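PDB 6WTA: nitroreductase from Mycolicibacterium smegmatis, which binds the deazaflavin coenzyme F420 and probably acts as an F420-dependent oxidoreductase that passes electrons between the coenzyme and quinones. Local coordinates for residues A[23-28]-A[88-93]; A[29-34]-A[120-125]; A[35-40]-A[48-53]; A[41-46]-A[78-83]; A[84-89]-A[96-101]. All coordinates share one frame; numbering follows the deposited sequence.

Interaction 1: residues A[23-28]-A[88-93]; sequences GTTDGV and SVQDGD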
# COMPACT_ATOMS: atom_id res chain seq x y z
N GLY A 23 -9.62 -6.21 14.69
CA GLY A 23 -9.35 -7.46 14.02
C GLY A 23 -9.68 -7.47 12.55
O GLY A 23 -9.67 -8.54 11.93
N THR A 24 -9.94 -6.30 11.96
CA THR A 24 -10.32 -6.23 10.55
C THR A 24 -10.16 -4.81 10.04
O THR A 24 -10.34 -3.84 10.78
CB THR A 24 -11.77 -6.67 10.33
OG1 THR A 24 -12.11 -6.53 8.95
CG2 THR A 24 -12.72 -5.81 11.17
N THR A 25 -9.86 -4.70 8.74
CA THR A 25 -9.84 -3.41 8.06
C THR A 25 -11.23 -2.90 7.74
O THR A 25 -11.38 -1.71 7.44
CB THR A 25 -9.04 -3.51 6.76
OG1 THR A 25 -9.60 -4.52 5.92
CG2 THR A 25 -7.57 -3.81 7.03
N ASP A 26 -12.25 -3.76 7.77
CA ASP A 26 -13.60 -3.33 7.43
C ASP A 26 -14.02 -2.15 8.29
O ASP A 26 -13.95 -2.21 9.52
CB ASP A 26 -14.59 -4.47 7.61
CG ASP A 26 -14.58 -5.46 6.47
OD1 ASP A 26 -13.76 -5.34 5.54
OD2 ASP A 26 -15.43 -6.38 6.52
N GLY A 27 -14.48 -1.09 7.65
CA GLY A 27 -14.94 0.09 8.35
C GLY A 27 -13.91 1.19 8.48
O GLY A 27 -14.28 2.32 8.82
N VAL A 28 -12.64 0.89 8.23
CA VAL A 28 -11.59 1.90 8.25
C VAL A 28 -11.40 2.41 6.83
O VAL A 28 -11.04 1.65 5.93
CB VAL A 28 -10.28 1.32 8.81
CG1 VAL A 28 -9.25 2.43 9.01
CG2 VAL A 28 -10.53 0.56 10.10
N SER A 88 3.18 -9.21 4.00
CA SER A 88 1.88 -9.77 4.34
C SER A 88 0.82 -8.75 3.96
O SER A 88 1.08 -7.54 3.94
CB SER A 88 1.78 -10.09 5.83
OG SER A 88 2.77 -11.03 6.22
N VAL A 89 -0.38 -9.22 3.65
CA VAL A 89 -1.49 -8.33 3.33
C VAL A 89 -2.72 -8.79 4.09
O VAL A 89 -3.06 -9.98 4.07
CB VAL A 89 -1.75 -8.26 1.81
CG1 VAL A 89 -2.06 -9.63 1.25
CG2 VAL A 89 -2.88 -7.28 1.53
N GLN A 90 -3.37 -7.86 4.78
CA GLN A 90 -4.62 -8.11 5.48
C GLN A 90 -5.73 -7.36 4.77
O GLN A 90 -5.69 -6.13 4.68
CB GLN A 90 -4.52 -7.67 6.94
CG GLN A 90 -5.79 -7.88 7.72
CD GLN A 90 -5.66 -7.50 9.18
OE1 GLN A 90 -4.55 -7.46 9.73
NE2 GLN A 90 -6.78 -7.21 9.83
N ASP A 91 -6.71 -8.10 4.27
CA ASP A 91 -7.88 -7.56 3.60
C ASP A 91 -9.09 -8.03 4.39
O ASP A 91 -9.46 -9.21 4.32
CB ASP A 91 -7.93 -8.02 2.14
CG ASP A 91 -9.03 -7.35 1.35
OD1 ASP A 91 -9.65 -6.38 1.86
OD2 ASP A 91 -9.29 -7.79 0.22
N GLY A 92 -9.71 -7.12 5.13
CA GLY A 92 -10.72 -7.53 6.09
C GLY A 92 -10.06 -8.13 7.32
O GLY A 92 -9.14 -7.55 7.88
N ASP A 93 -10.55 -9.30 7.73
CA ASP A 93 -9.94 -10.06 8.81
C ASP A 93 -9.07 -11.20 8.30
O ASP A 93 -8.60 -12.02 9.10
CB ASP A 93 -11.02 -10.61 9.74
CG ASP A 93 -11.94 -11.61 9.05
OD1 ASP A 93 -11.78 -11.83 7.83
OD2 ASP A 93 -12.81 -12.18 9.74
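Thr-25 grips the turn at Gly-92 with both its backbone and its side chain. From CB, which rests against the Gly-92 amide, one branch carries OG1 between the backbone N and the carbonyl carbon (chi1 57°), and there OG1 accepts the Gly-92 N-H at 2.7 Å. The other branch, CG2, set anti to the carbonyl carbon, lies 3.8 Å from Gln-90 O. The Thr-25 amide completes the pair, its N donating to Gly-92 O at 3.1 Å from well above the carbonyl plane. That same oxygen takes a second proton in its plane from Gln-90 NE2, 3.1 Å away, which holds the extended glutamine alongside its own strand end. The site joins the loop leaving helix 10-22 to the turn of the hairpin made by strands 86-91 and 94-103, in a chain of the FMN-binding clan. Within the loop, Thr-24 OG1 forms an ST turn by accepting from Asp-26 N at 3.0 Å, while a type II turn runs from Thr-25 to Val-28. At the more open edge Asp-93 CB packs 3.3 Å from Gly-23 O. The carboxylate of Asp-91 is turned to other partners, Arg-55 and Tyr-62.

Interaction 2: residues A[29-34]-A[120-125]; sequences HVLDRP and YPPYAE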
# COMPACT_ATOMS: atom_id res chain seq x y z
N HIS A 29 -11.62 3.71 6.64
CA HIS A 29 -11.69 4.27 5.30
C HIS A 29 -10.77 5.47 5.13
O HIS A 29 -10.41 6.16 6.08
CB HIS A 29 -13.11 4.73 4.95
CG HIS A 29 -14.13 3.64 4.92
ND1 HIS A 29 -15.23 3.61 5.76
CD2 HIS A 29 -14.24 2.55 4.12
CE1 HIS A 29 -15.96 2.54 5.49
NE2 HIS A 29 -15.38 1.88 4.50
N VAL A 30 -10.42 5.71 3.87
CA VAL A 30 -9.90 6.98 3.40
C VAL A 30 -10.81 7.47 2.27
O VAL A 30 -11.04 6.74 1.30
CB VAL A 30 -8.44 6.87 2.92
CG1 VAL A 30 -8.05 8.09 2.09
CG2 VAL A 30 -7.50 6.71 4.11
N LEU A 31 -11.34 8.68 2.42
CA LEU A 31 -12.28 9.24 1.45
C LEU A 31 -13.39 8.24 1.13
O LEU A 31 -13.81 8.09 -0.02
CB LEU A 31 -11.56 9.71 0.19
CG LEU A 31 -10.49 10.77 0.44
CD1 LEU A 31 -9.79 11.19 -0.85
CD2 LEU A 31 -11.07 12.00 1.14
N ASP A 32 -13.84 7.53 2.16
CA ASP A 32 -14.94 6.57 2.11
C ASP A 32 -14.59 5.29 1.36
O ASP A 32 -15.49 4.52 1.01
CB ASP A 32 -16.19 7.21 1.50
CG ASP A 32 -16.82 8.24 2.42
OD1 ASP A 32 -17.08 7.91 3.59
OD2 ASP A 32 -17.04 9.38 1.97
N ARG A 33 -13.31 5.03 1.13
CA ARG A 33 -12.91 3.88 0.34
C ARG A 33 -12.07 2.91 1.16
O ARG A 33 -11.42 3.31 2.13
CB ARG A 33 -12.12 4.33 -0.90
CG ARG A 33 -13.03 4.90 -1.97
CD ARG A 33 -12.31 5.88 -2.89
NE ARG A 33 -13.14 6.30 -4.02
CZ ARG A 33 -13.96 7.34 -4.00
NH1 ARG A 33 -14.07 8.10 -2.92
NH2 ARG A 33 -14.67 7.64 -5.08
N PRO A 34 -12.11 1.63 0.82
CA PRO A 34 -11.47 0.61 1.66
C PRO A 34 -9.96 0.62 1.56
O PRO A 34 -9.36 1.07 0.58
CB PRO A 34 -12.05 -0.71 1.12
CG PRO A 34 -12.42 -0.40 -0.31
CD PRO A 34 -12.87 1.04 -0.30
N TYR A 120 -9.51 4.37 -6.35
CA TYR A 120 -9.17 5.57 -5.59
C TYR A 120 -8.87 6.70 -6.56
O TYR A 120 -7.71 6.91 -6.96
CB TYR A 120 -8.00 5.31 -4.65
CG TYR A 120 -7.68 6.42 -3.66
CD1 TYR A 120 -8.60 6.81 -2.69
CD2 TYR A 120 -6.45 7.05 -3.67
CE1 TYR A 120 -8.31 7.82 -1.79
CE2 TYR A 120 -6.14 8.06 -2.77
CZ TYR A 120 -7.08 8.44 -1.83
OH TYR A 120 -6.77 9.44 -0.93
N PRO A 121 -9.88 7.46 -6.97
CA PRO A 121 -9.71 8.45 -8.04
C PRO A 121 -8.58 9.44 -7.76
O PRO A 121 -7.92 9.90 -8.70
CB PRO A 121 -11.07 9.17 -8.10
CG PRO A 121 -12.05 8.13 -7.61
CD PRO A 121 -11.30 7.35 -6.54
N PRO A 122 -8.35 9.82 -6.50
CA PRO A 122 -7.28 10.80 -6.25
C PRO A 122 -5.90 10.36 -6.71
O PRO A 122 -5.02 11.21 -6.85
CB PRO A 122 -7.33 11.00 -4.73
CG PRO A 122 -8.76 10.71 -4.36
CD PRO A 122 -9.17 9.58 -5.30
N TYR A 123 -5.68 9.06 -6.94
CA TYR A 123 -4.39 8.64 -7.50
C TYR A 123 -4.10 9.39 -8.79
O TYR A 123 -2.95 9.74 -9.08
CB TYR A 123 -4.37 7.13 -7.79
CG TYR A 123 -4.08 6.22 -6.61
CD1 TYR A 123 -3.17 6.56 -5.63
CD2 TYR A 123 -4.73 5.01 -6.51
CE1 TYR A 123 -2.92 5.70 -4.56
CE2 TYR A 123 -4.50 4.15 -5.46
CZ TYR A 123 -3.59 4.50 -4.49
OH TYR A 123 -3.36 3.63 -3.45
N ALA A 124 -5.14 9.62 -9.61
CA ALA A 124 -4.94 10.35 -10.86
C ALA A 124 -4.43 11.76 -10.60
O ALA A 124 -3.52 12.24 -11.28
CB ALA A 124 -6.25 10.39 -11.65
N GLU A 125 -5.00 12.44 -9.60
CA GLU A 125 -4.58 13.80 -9.29
C GLU A 125 -3.15 13.84 -8.78
O GLU A 125 -2.37 14.73 -9.15
CB GLU A 125 -5.53 14.43 -8.27
CG GLU A 125 -5.16 15.84 -7.87
CD GLU A 125 -6.33 16.58 -7.26
OE1 GLU A 125 -6.58 17.74 -7.65
OE2 GLU A 125 -7.02 16.00 -6.39
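Three side chains of the 29-34 turn close round Tyr-120 and the two prolines after it. Leu-31 CD1 sits 3.5 Å from Tyr-120 OH and also reaches Pro-122 CG at 3.7 Å, the leucine crossing the tyrosine at about a right angle. Val-30 CG1 comes to the same phenol end, 3.5 Å from OH. Further up the ring, Arg-33 CD meets the edge at CD1, 3.8 Å away, and Arg-33 NE lies 3.3 Å from Pro-121 CD; the guanidinium plane stands 70° from that of the tyrosine ring. Val-30, Leu-31 and Arg-33 belong to a type I' turn, Val-30 to Arg-33, linking strands 29-30 and 33-41 of the antiparallel sheet, so the contact seats a tight hairpin against the Tyr-Pro-Pro segment that leads into helix 122-127. The arginine is steadied from its own side of the contact: NH1 donates to Leu-31 O at 2.9 Å, nearly along the carbonyl axis, which limits how the guanidinium can turn. Tyr-120 has CG anti to its backbone N (chi1 -171°), which swings the ring toward the hairpin, and Pro-122 CD covers one face 3.7 Å above the ring centre. In the next layer, Tyr-126 is hydrogen-bonded to the hydroxyl of Tyr-120, and Met-54 packs against Val-30, Arg-33 and Tyr-120. Coenzyme F420 touches Val-30 and is hydrogen-bonded to Tyr-123 OH.

Interaction 3: residues A[35-40]-A[48-53]; sequences IVLFTT and KRYVPL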
# COMPACT_ATOMS: atom_id res chain seq x y z
N ILE A 35 -9.34 0.10 2.62
CA ILE A 35 -7.89 0.04 2.73
C ILE A 35 -7.48 -1.37 3.14
O ILE A 35 -8.29 -2.16 3.63
CB ILE A 35 -7.33 1.07 3.73
CG1 ILE A 35 -7.70 0.69 5.16
CG2 ILE A 35 -7.84 2.47 3.41
CD1 ILE A 35 -7.10 1.61 6.22
N VAL A 36 -6.20 -1.67 2.92
CA VAL A 36 -5.60 -2.93 3.32
C VAL A 36 -4.39 -2.61 4.19
O VAL A 36 -3.79 -1.54 4.07
CB VAL A 36 -5.18 -3.78 2.10
CG1 VAL A 36 -6.40 -4.29 1.35
CG2 VAL A 36 -4.28 -2.96 1.17
N LEU A 37 -4.03 -3.54 5.06
CA LEU A 37 -2.87 -3.38 5.95
C LEU A 37 -1.75 -4.29 5.47
O LEU A 37 -1.89 -5.51 5.46
CB LEU A 37 -3.24 -3.70 7.40
CG LEU A 37 -2.13 -3.50 8.43
CD1 LEU A 37 -1.63 -2.05 8.40
CD2 LEU A 37 -2.59 -3.87 9.83
N PHE A 38 -0.64 -3.68 5.06
CA PHE A 38 0.54 -4.44 4.68
C PHE A 38 1.53 -4.47 5.83
O PHE A 38 1.70 -3.49 6.56
CB PHE A 38 1.21 -3.82 3.46
CG PHE A 38 0.44 -3.98 2.19
CD1 PHE A 38 0.60 -5.11 1.41
CD2 PHE A 38 -0.43 -3.00 1.77
CE1 PHE A 38 -0.11 -5.26 0.24
CE2 PHE A 38 -1.14 -3.14 0.60
CZ PHE A 38 -0.98 -4.27 -0.17
N THR A 39 2.18 -5.62 5.99
CA THR A 39 3.33 -5.77 6.88
C THR A 39 4.58 -5.81 6.02
O THR A 39 4.70 -6.66 5.14
CB THR A 39 3.22 -7.04 7.73
OG1 THR A 39 1.94 -7.08 8.38
CG2 THR A 39 4.33 -7.05 8.79
N THR A 40 5.51 -4.90 6.29
CA THR A 40 6.74 -4.77 5.52
C THR A 40 7.94 -4.90 6.45
O THR A 40 7.80 -4.93 7.68
CB THR A 40 6.78 -3.42 4.79
OG1 THR A 40 6.83 -2.37 5.77
CG2 THR A 40 5.55 -3.25 3.92
N LYS A 48 9.85 -4.98 11.35
CA LYS A 48 8.55 -5.05 10.69
C LYS A 48 7.84 -3.72 10.83
O LYS A 48 7.87 -3.08 11.89
CB LYS A 48 7.70 -6.16 11.29
CG LYS A 48 8.25 -7.56 11.09
CD LYS A 48 8.19 -7.99 9.63
CE LYS A 48 8.53 -9.47 9.49
NZ LYS A 48 7.58 -10.33 10.25
N ARG A 49 7.18 -3.29 9.75
CA ARG A 49 6.45 -2.03 9.75
C ARG A 49 5.08 -2.22 9.13
O ARG A 49 4.95 -2.81 8.05
CB ARG A 49 7.21 -0.94 9.01
CG ARG A 49 8.57 -0.66 9.61
CD ARG A 49 9.18 0.61 9.07
NE ARG A 49 10.53 0.84 9.59
CZ ARG A 49 10.79 1.30 10.81
NH1 ARG A 49 9.81 1.58 11.65
NH2 ARG A 49 12.05 1.48 11.19
N TYR A 50 4.06 -1.72 9.83
CA TYR A 50 2.69 -1.75 9.34
C TYR A 50 2.45 -0.58 8.40
O TYR A 50 2.60 0.58 8.80
CB TYR A 50 1.70 -1.68 10.50
CG TYR A 50 1.44 -2.96 11.24
CD1 TYR A 50 1.15 -4.13 10.56
CD2 TYR A 50 1.45 -2.98 12.62
CE1 TYR A 50 0.89 -5.30 11.24
CE2 TYR A 50 1.19 -4.14 13.31
CZ TYR A 50 0.92 -5.30 12.62
OH TYR A 50 0.66 -6.46 13.32
N VAL A 51 2.05 -0.88 7.17
CA VAL A 51 1.78 0.15 6.18
C VAL A 51 0.38 -0.04 5.61
O VAL A 51 0.16 -0.94 4.78
CB VAL A 51 2.82 0.13 5.05
CG1 VAL A 51 2.53 1.23 4.03
CG2 VAL A 51 4.22 0.26 5.60
N PRO A 52 -0.60 0.76 6.04
CA PRO A 52 -1.91 0.73 5.36
C PRO A 52 -1.80 1.42 4.00
O PRO A 52 -1.10 2.42 3.86
CB PRO A 52 -2.84 1.50 6.31
CG PRO A 52 -2.03 1.81 7.54
CD PRO A 52 -0.58 1.71 7.16
N LEU A 53 -2.51 0.87 3.01
CA LEU A 53 -2.59 1.45 1.68
C LEU A 53 -4.01 1.28 1.17
O LEU A 53 -4.79 0.49 1.72
CB LEU A 53 -1.61 0.79 0.72
CG LEU A 53 -0.11 0.91 1.03
CD1 LEU A 53 0.70 0.12 0.02
CD2 LEU A 53 0.30 2.36 1.06
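Leu-37 and Tyr-50 meet on one face of the paired strands, the leucine lying aslant to the ring with CD2 3.8 Å from Tyr-50 CD1. With CG anti to the backbone N (chi1 -177°), Leu-37 also brings CD1 within 4.0 Å of Pro-52 CG, so it fits between tyrosine and proline. Thr-39 stands beside the same tyrosine and points the same way, its OG1 3.5 Å from Tyr-50 CE1. Helix 10-22 covers this face, Thr-16 touching both Tyr-50 and Pro-52.

The strands form an antiparallel beta hairpin, 33-41 with 48-58, part of the curled antiparallel sheet of this FMN-binding-clan fold, in which strand 33-41 also pairs with 86-91. Their short segments run at 154° to each other. Backbone hydrogen bonds pair Val-36 with Leu-53, Phe-38 with Val-51 and Thr-40 with Arg-49, two to each pair; the straightest, Val-51 N to Phe-38 O, spans 2.7 Å with an angle of 177° at the hydrogen.

On the other face Phe-38 and Leu-53 cross at about a right angle, Leu-53 CD1 lying 3.8 Å from Phe-38 CD2. Val-51 O approaches the edge of the phenylalanine ring in its plane. Thr-40 is likewise set across Val-51, with OG1 3.7 Å from Val-51 CG2. The extended Arg-49 leads away from the hairpin partner, and its NH2 is hydrogen-bonded to coenzyme F420. Ile-35, Val-51 and Leu-53 also belong to the coenzyme pocket, and Pro-52 O holds a second hydrogen bond to the coenzyme.

Interaction 4: residues A[41-46]-A[78-83]; sequences TGAKSG and YFNVKA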
# COMPACT_ATOMS: atom_id res chain seq x y z
N THR A 41 9.14 -4.97 5.86
CA THR A 41 10.38 -5.07 6.61
C THR A 41 11.32 -3.96 6.17
O THR A 41 11.60 -3.81 4.98
CB THR A 41 11.07 -6.43 6.39
OG1 THR A 41 10.17 -7.49 6.74
CG2 THR A 41 12.33 -6.53 7.23
N GLY A 42 11.84 -3.20 7.14
CA GLY A 42 12.66 -2.05 6.81
C GLY A 42 14.01 -2.45 6.25
O GLY A 42 14.67 -3.36 6.75
N ALA A 43 14.42 -1.74 5.20
CA ALA A 43 15.63 -2.14 4.47
C ALA A 43 16.86 -2.08 5.35
O ALA A 43 17.77 -2.91 5.22
CB ALA A 43 15.81 -1.25 3.24
N LYS A 44 16.93 -1.10 6.25
CA LYS A 44 18.11 -0.95 7.10
C LYS A 44 17.90 -1.48 8.51
O LYS A 44 18.81 -2.06 9.08
CB LYS A 44 18.52 0.52 7.18
CG LYS A 44 19.08 1.07 5.88
CD LYS A 44 18.41 2.38 5.52
CE LYS A 44 19.22 3.56 6.01
NZ LYS A 44 20.30 3.90 5.02
N SER A 45 16.71 -1.28 9.07
CA SER A 45 16.47 -1.69 10.45
C SER A 45 16.14 -3.17 10.58
O SER A 45 16.36 -3.74 11.65
CB SER A 45 15.32 -0.87 11.04
OG SER A 45 14.09 -1.23 10.43
N GLY A 46 15.64 -3.79 9.52
CA GLY A 46 15.08 -5.12 9.64
C GLY A 46 13.82 -5.20 10.46
O GLY A 46 13.34 -6.31 10.72
N TYR A 78 8.60 2.19 -0.04
CA TYR A 78 9.01 1.84 -1.39
C TYR A 78 10.39 1.19 -1.41
O TYR A 78 10.60 0.16 -2.05
CB TYR A 78 8.98 3.11 -2.26
CG TYR A 78 9.77 3.05 -3.55
CD1 TYR A 78 9.19 2.61 -4.73
CD2 TYR A 78 11.10 3.44 -3.58
CE1 TYR A 78 9.91 2.57 -5.91
CE2 TYR A 78 11.83 3.40 -4.75
CZ TYR A 78 11.23 2.96 -5.92
OH TYR A 78 11.96 2.92 -7.09
N PHE A 79 11.35 1.79 -0.69
CA PHE A 79 12.68 1.20 -0.61
C PHE A 79 12.65 -0.10 0.19
O PHE A 79 13.41 -1.03 -0.12
CB PHE A 79 13.64 2.21 0.02
CG PHE A 79 13.69 3.52 -0.72
CD1 PHE A 79 14.48 3.66 -1.86
CD2 PHE A 79 12.96 4.61 -0.28
CE1 PHE A 79 14.53 4.86 -2.54
CE2 PHE A 79 13.01 5.82 -0.97
CZ PHE A 79 13.80 5.94 -2.09
N ASN A 80 11.78 -0.19 1.20
CA ASN A 80 11.71 -1.39 2.03
C ASN A 80 11.23 -2.59 1.23
O ASN A 80 11.77 -3.69 1.36
CB ASN A 80 10.79 -1.14 3.23
CG ASN A 80 11.36 -0.12 4.20
OD1 ASN A 80 12.57 0.12 4.21
ND2 ASN A 80 10.51 0.44 5.04
N VAL A 81 10.20 -2.40 0.39
CA VAL A 81 9.63 -3.50 -0.37
C VAL A 81 10.55 -3.90 -1.51
O VAL A 81 10.60 -5.07 -1.90
CB VAL A 81 8.23 -3.10 -0.87
CG1 VAL A 81 7.64 -4.16 -1.77
CG2 VAL A 81 7.31 -2.81 0.32
N LYS A 82 11.31 -2.95 -2.07
CA LYS A 82 12.32 -3.31 -3.05
C LYS A 82 13.45 -4.10 -2.40
O LYS A 82 13.97 -5.05 -2.98
CB LYS A 82 12.85 -2.06 -3.75
CG LYS A 82 11.89 -1.45 -4.76
CD LYS A 82 12.30 -0.04 -5.18
CE LYS A 82 13.67 -0.03 -5.85
NZ LYS A 82 13.70 -0.85 -7.10
N ALA A 83 13.81 -3.72 -1.17
CA ALA A 83 14.88 -4.43 -0.46
C ALA A 83 14.39 -5.76 0.08
O ALA A 83 15.13 -6.76 0.06
CB ALA A 83 15.40 -3.56 0.69
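Asn-80 and Ala-43 form the close part of this contact. The amide oxygen of Asn-80, OD1, accepts from Ala-43 N at 2.8 Å, the donor standing 54° out of the carbonyl plane, with an angle of 161° at the hydrogen. With CG anti to the carbonyl carbon (chi1 -67°), the side chain reaches across to the loop: its CB is 3.3 Å from Thr-41 O, and OD1 also lies 3.4 Å from Gly-42 CA. One turn of helix further on, Ala-83 CB meets Ala-43 CB at 3.5 Å, closer than usual for two methyl groups.

The Ala-83 end of the contact is at the solvent side; Lys-44 is also exposed, and its chain does not meet the helix. What the loop holds instead is coenzyme F420: Lys-44 N and Ser-45 N share one coenzyme oxygen, and Asn-80 ND2 bonds to another, so the asparagine spends one end of its amide on the loop and the other on the ligand. The loop connects strands 33-41 and 48-58, while helix 76-83 packs through Val-81 against strands 94-103 and 136-139.

Interaction 5: residues A[84-89]-A[96-101]; sequences NPTVSV and LPDRTA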
# COMPACT_ATOMS: atom_id res chain seq x y z
N ASN A 84 13.15 -5.80 0.58
CA ASN A 84 12.56 -6.99 1.18
C ASN A 84 11.21 -7.23 0.51
O ASN A 84 10.18 -6.72 0.97
CB ASN A 84 12.40 -6.82 2.69
CG ASN A 84 13.73 -6.68 3.39
OD1 ASN A 84 14.58 -7.56 3.30
ND2 ASN A 84 13.90 -5.58 4.11
N PRO A 85 11.18 -7.98 -0.59
CA PRO A 85 9.92 -8.15 -1.33
C PRO A 85 8.86 -8.95 -0.58
O PRO A 85 7.69 -8.92 -0.99
CB PRO A 85 10.35 -8.87 -2.62
CG PRO A 85 11.86 -8.72 -2.69
CD PRO A 85 12.31 -8.65 -1.26
N THR A 86 9.21 -9.65 0.50
CA THR A 86 8.23 -10.45 1.22
C THR A 86 7.38 -9.54 2.10
O THR A 86 7.90 -8.84 2.97
CB THR A 86 8.91 -11.52 2.07
OG1 THR A 86 9.64 -12.42 1.23
CG2 THR A 86 7.86 -12.31 2.85
N VAL A 87 6.06 -9.57 1.86
CA VAL A 87 5.10 -8.77 2.61
C VAL A 87 3.93 -9.66 3.01
O VAL A 87 3.71 -10.73 2.44
CB VAL A 87 4.59 -7.56 1.80
CG1 VAL A 87 5.76 -6.72 1.29
CG2 VAL A 87 3.71 -8.01 0.64
N SER A 88 3.18 -9.21 4.00
CA SER A 88 1.88 -9.77 4.34
C SER A 88 0.82 -8.75 3.96
O SER A 88 1.08 -7.54 3.94
CB SER A 88 1.78 -10.09 5.83
OG SER A 88 2.77 -11.03 6.22
N VAL A 89 -0.38 -9.22 3.65
CA VAL A 89 -1.49 -8.33 3.33
C VAL A 89 -2.72 -8.79 4.09
O VAL A 89 -3.06 -9.98 4.07
CB VAL A 89 -1.75 -8.26 1.81
CG1 VAL A 89 -2.06 -9.63 1.25
CG2 VAL A 89 -2.88 -7.28 1.53
N LEU A 96 -2.96 -12.66 4.51
CA LEU A 96 -2.20 -13.45 3.54
C LEU A 96 -0.72 -13.29 3.85
O LEU A 96 -0.13 -12.25 3.52
CB LEU A 96 -2.51 -13.00 2.12
CG LEU A 96 -3.98 -13.14 1.69
CD1 LEU A 96 -4.14 -12.69 0.25
CD2 LEU A 96 -4.47 -14.56 1.88
N PRO A 97 -0.08 -14.25 4.51
CA PRO A 97 1.33 -14.09 4.87
C PRO A 97 2.25 -14.46 3.72
O PRO A 97 1.89 -15.18 2.78
CB PRO A 97 1.51 -15.06 6.04
CG PRO A 97 0.53 -16.18 5.73
CD PRO A 97 -0.64 -15.52 5.01
N ASP A 98 3.47 -13.93 3.80
CA ASP A 98 4.56 -14.30 2.90
C ASP A 98 4.15 -14.18 1.43
O ASP A 98 4.33 -15.10 0.64
CB ASP A 98 5.06 -15.71 3.21
CG ASP A 98 5.53 -15.86 4.64
OD1 ASP A 98 5.87 -14.84 5.26
OD2 ASP A 98 5.56 -17.01 5.13
N ARG A 99 3.60 -13.03 1.08
CA ARG A 99 3.38 -12.67 -0.32
C ARG A 99 4.62 -11.97 -0.85
O ARG A 99 5.47 -11.49 -0.09
CB ARG A 99 2.14 -11.79 -0.46
CG ARG A 99 0.83 -12.52 -0.21
CD ARG A 99 0.68 -13.72 -1.14
NE ARG A 99 -0.71 -14.11 -1.35
CZ ARG A 99 -1.35 -15.04 -0.66
NH1 ARG A 99 -0.73 -15.69 0.32
NH2 ARG A 99 -2.62 -15.33 -0.93
N THR A 100 4.73 -11.90 -2.18
CA THR A 100 5.90 -11.34 -2.84
C THR A 100 5.50 -10.10 -3.63
O THR A 100 4.64 -10.17 -4.51
CB THR A 100 6.55 -12.38 -3.77
OG1 THR A 100 6.88 -13.55 -3.03
CG2 THR A 100 7.81 -11.81 -4.41
N ALA A 101 6.15 -8.98 -3.32
CA ALA A 101 5.92 -7.72 -4.01
C ALA A 101 6.89 -7.57 -5.17
O ALA A 101 8.08 -7.89 -5.06
CB ALA A 101 6.07 -6.54 -3.06
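The two backbones run antiparallel and lie 4.7 Å apart at the closest approach of the short strands 86-89 and 99-101, whose directions differ by 117°, and five hydrogen bonds join the segments. Ala-101 N donates to Pro-85 O, Val-87 exchanges a pair with Arg-99, and Val-89 another with Leu-96. Between the last two pairs the register slips by one residue, a beta bulge, and at Asp-98 the strand turns a corner. The 2.7 Å bond from Arg-99 N to Val-87 O is the bent one of the set, 141° at the hydrogen.

Val-89 and Leu-96 lie side by side and point the same way. Val-89 CG1 sits between the backbone N and the carbonyl carbon (chi1 58°), and this places it 3.5 Å from Leu-96 CB. Leu-96 CB in turn sits 3.6 Å above the guanidinium of Arg-99, over its centre, the arginine chain being folded back at chi2 toward the leucine. This hairpin of strands 86-91 and 94-103 forms part of the curled antiparallel sheet, with strand 33-41 on one flank and 136-139 on the other; Val-139 packs on Val-87 and Arg-99.

Near the bulge, Thr-86 CG2 comes 3.9 Å from Asp-98 CA, and Ser-88 OG lies 3.6 Å from Pro-97 CA. At the far end, where helix 76-83 gives way to the strand, Pro-85 CB is set 3.5 Å from Ala-101 O, and Ala-101 CB faces Pro-85 O at the same separation.

From the N terminus, the loop after helix 10-22 opens interaction 1, and residues 29-34 open interaction 2, whose return at 120-125 closes the longest loop; the two cross. Interaction 3, a local hairpin, nests inside both, as does interaction 4, which it crosses and which carries its connecting loop to helix 76-83. Interaction 5 follows interaction 4 in series, lies inside interaction 2, and shares Ser-88 and Val-89 with interaction 1. Strands 86-91 and 33-41 are neighbours, probably hydrogen-bonded from Thr-39 N to Ser-88 O (3.0 Å). Interactions 2, 3 and 4 hold residues of the coenzyme pocket; interaction 1 ties that first loop to the turn of hairpin 86-91/94-103, whose strands interaction 5 pairs.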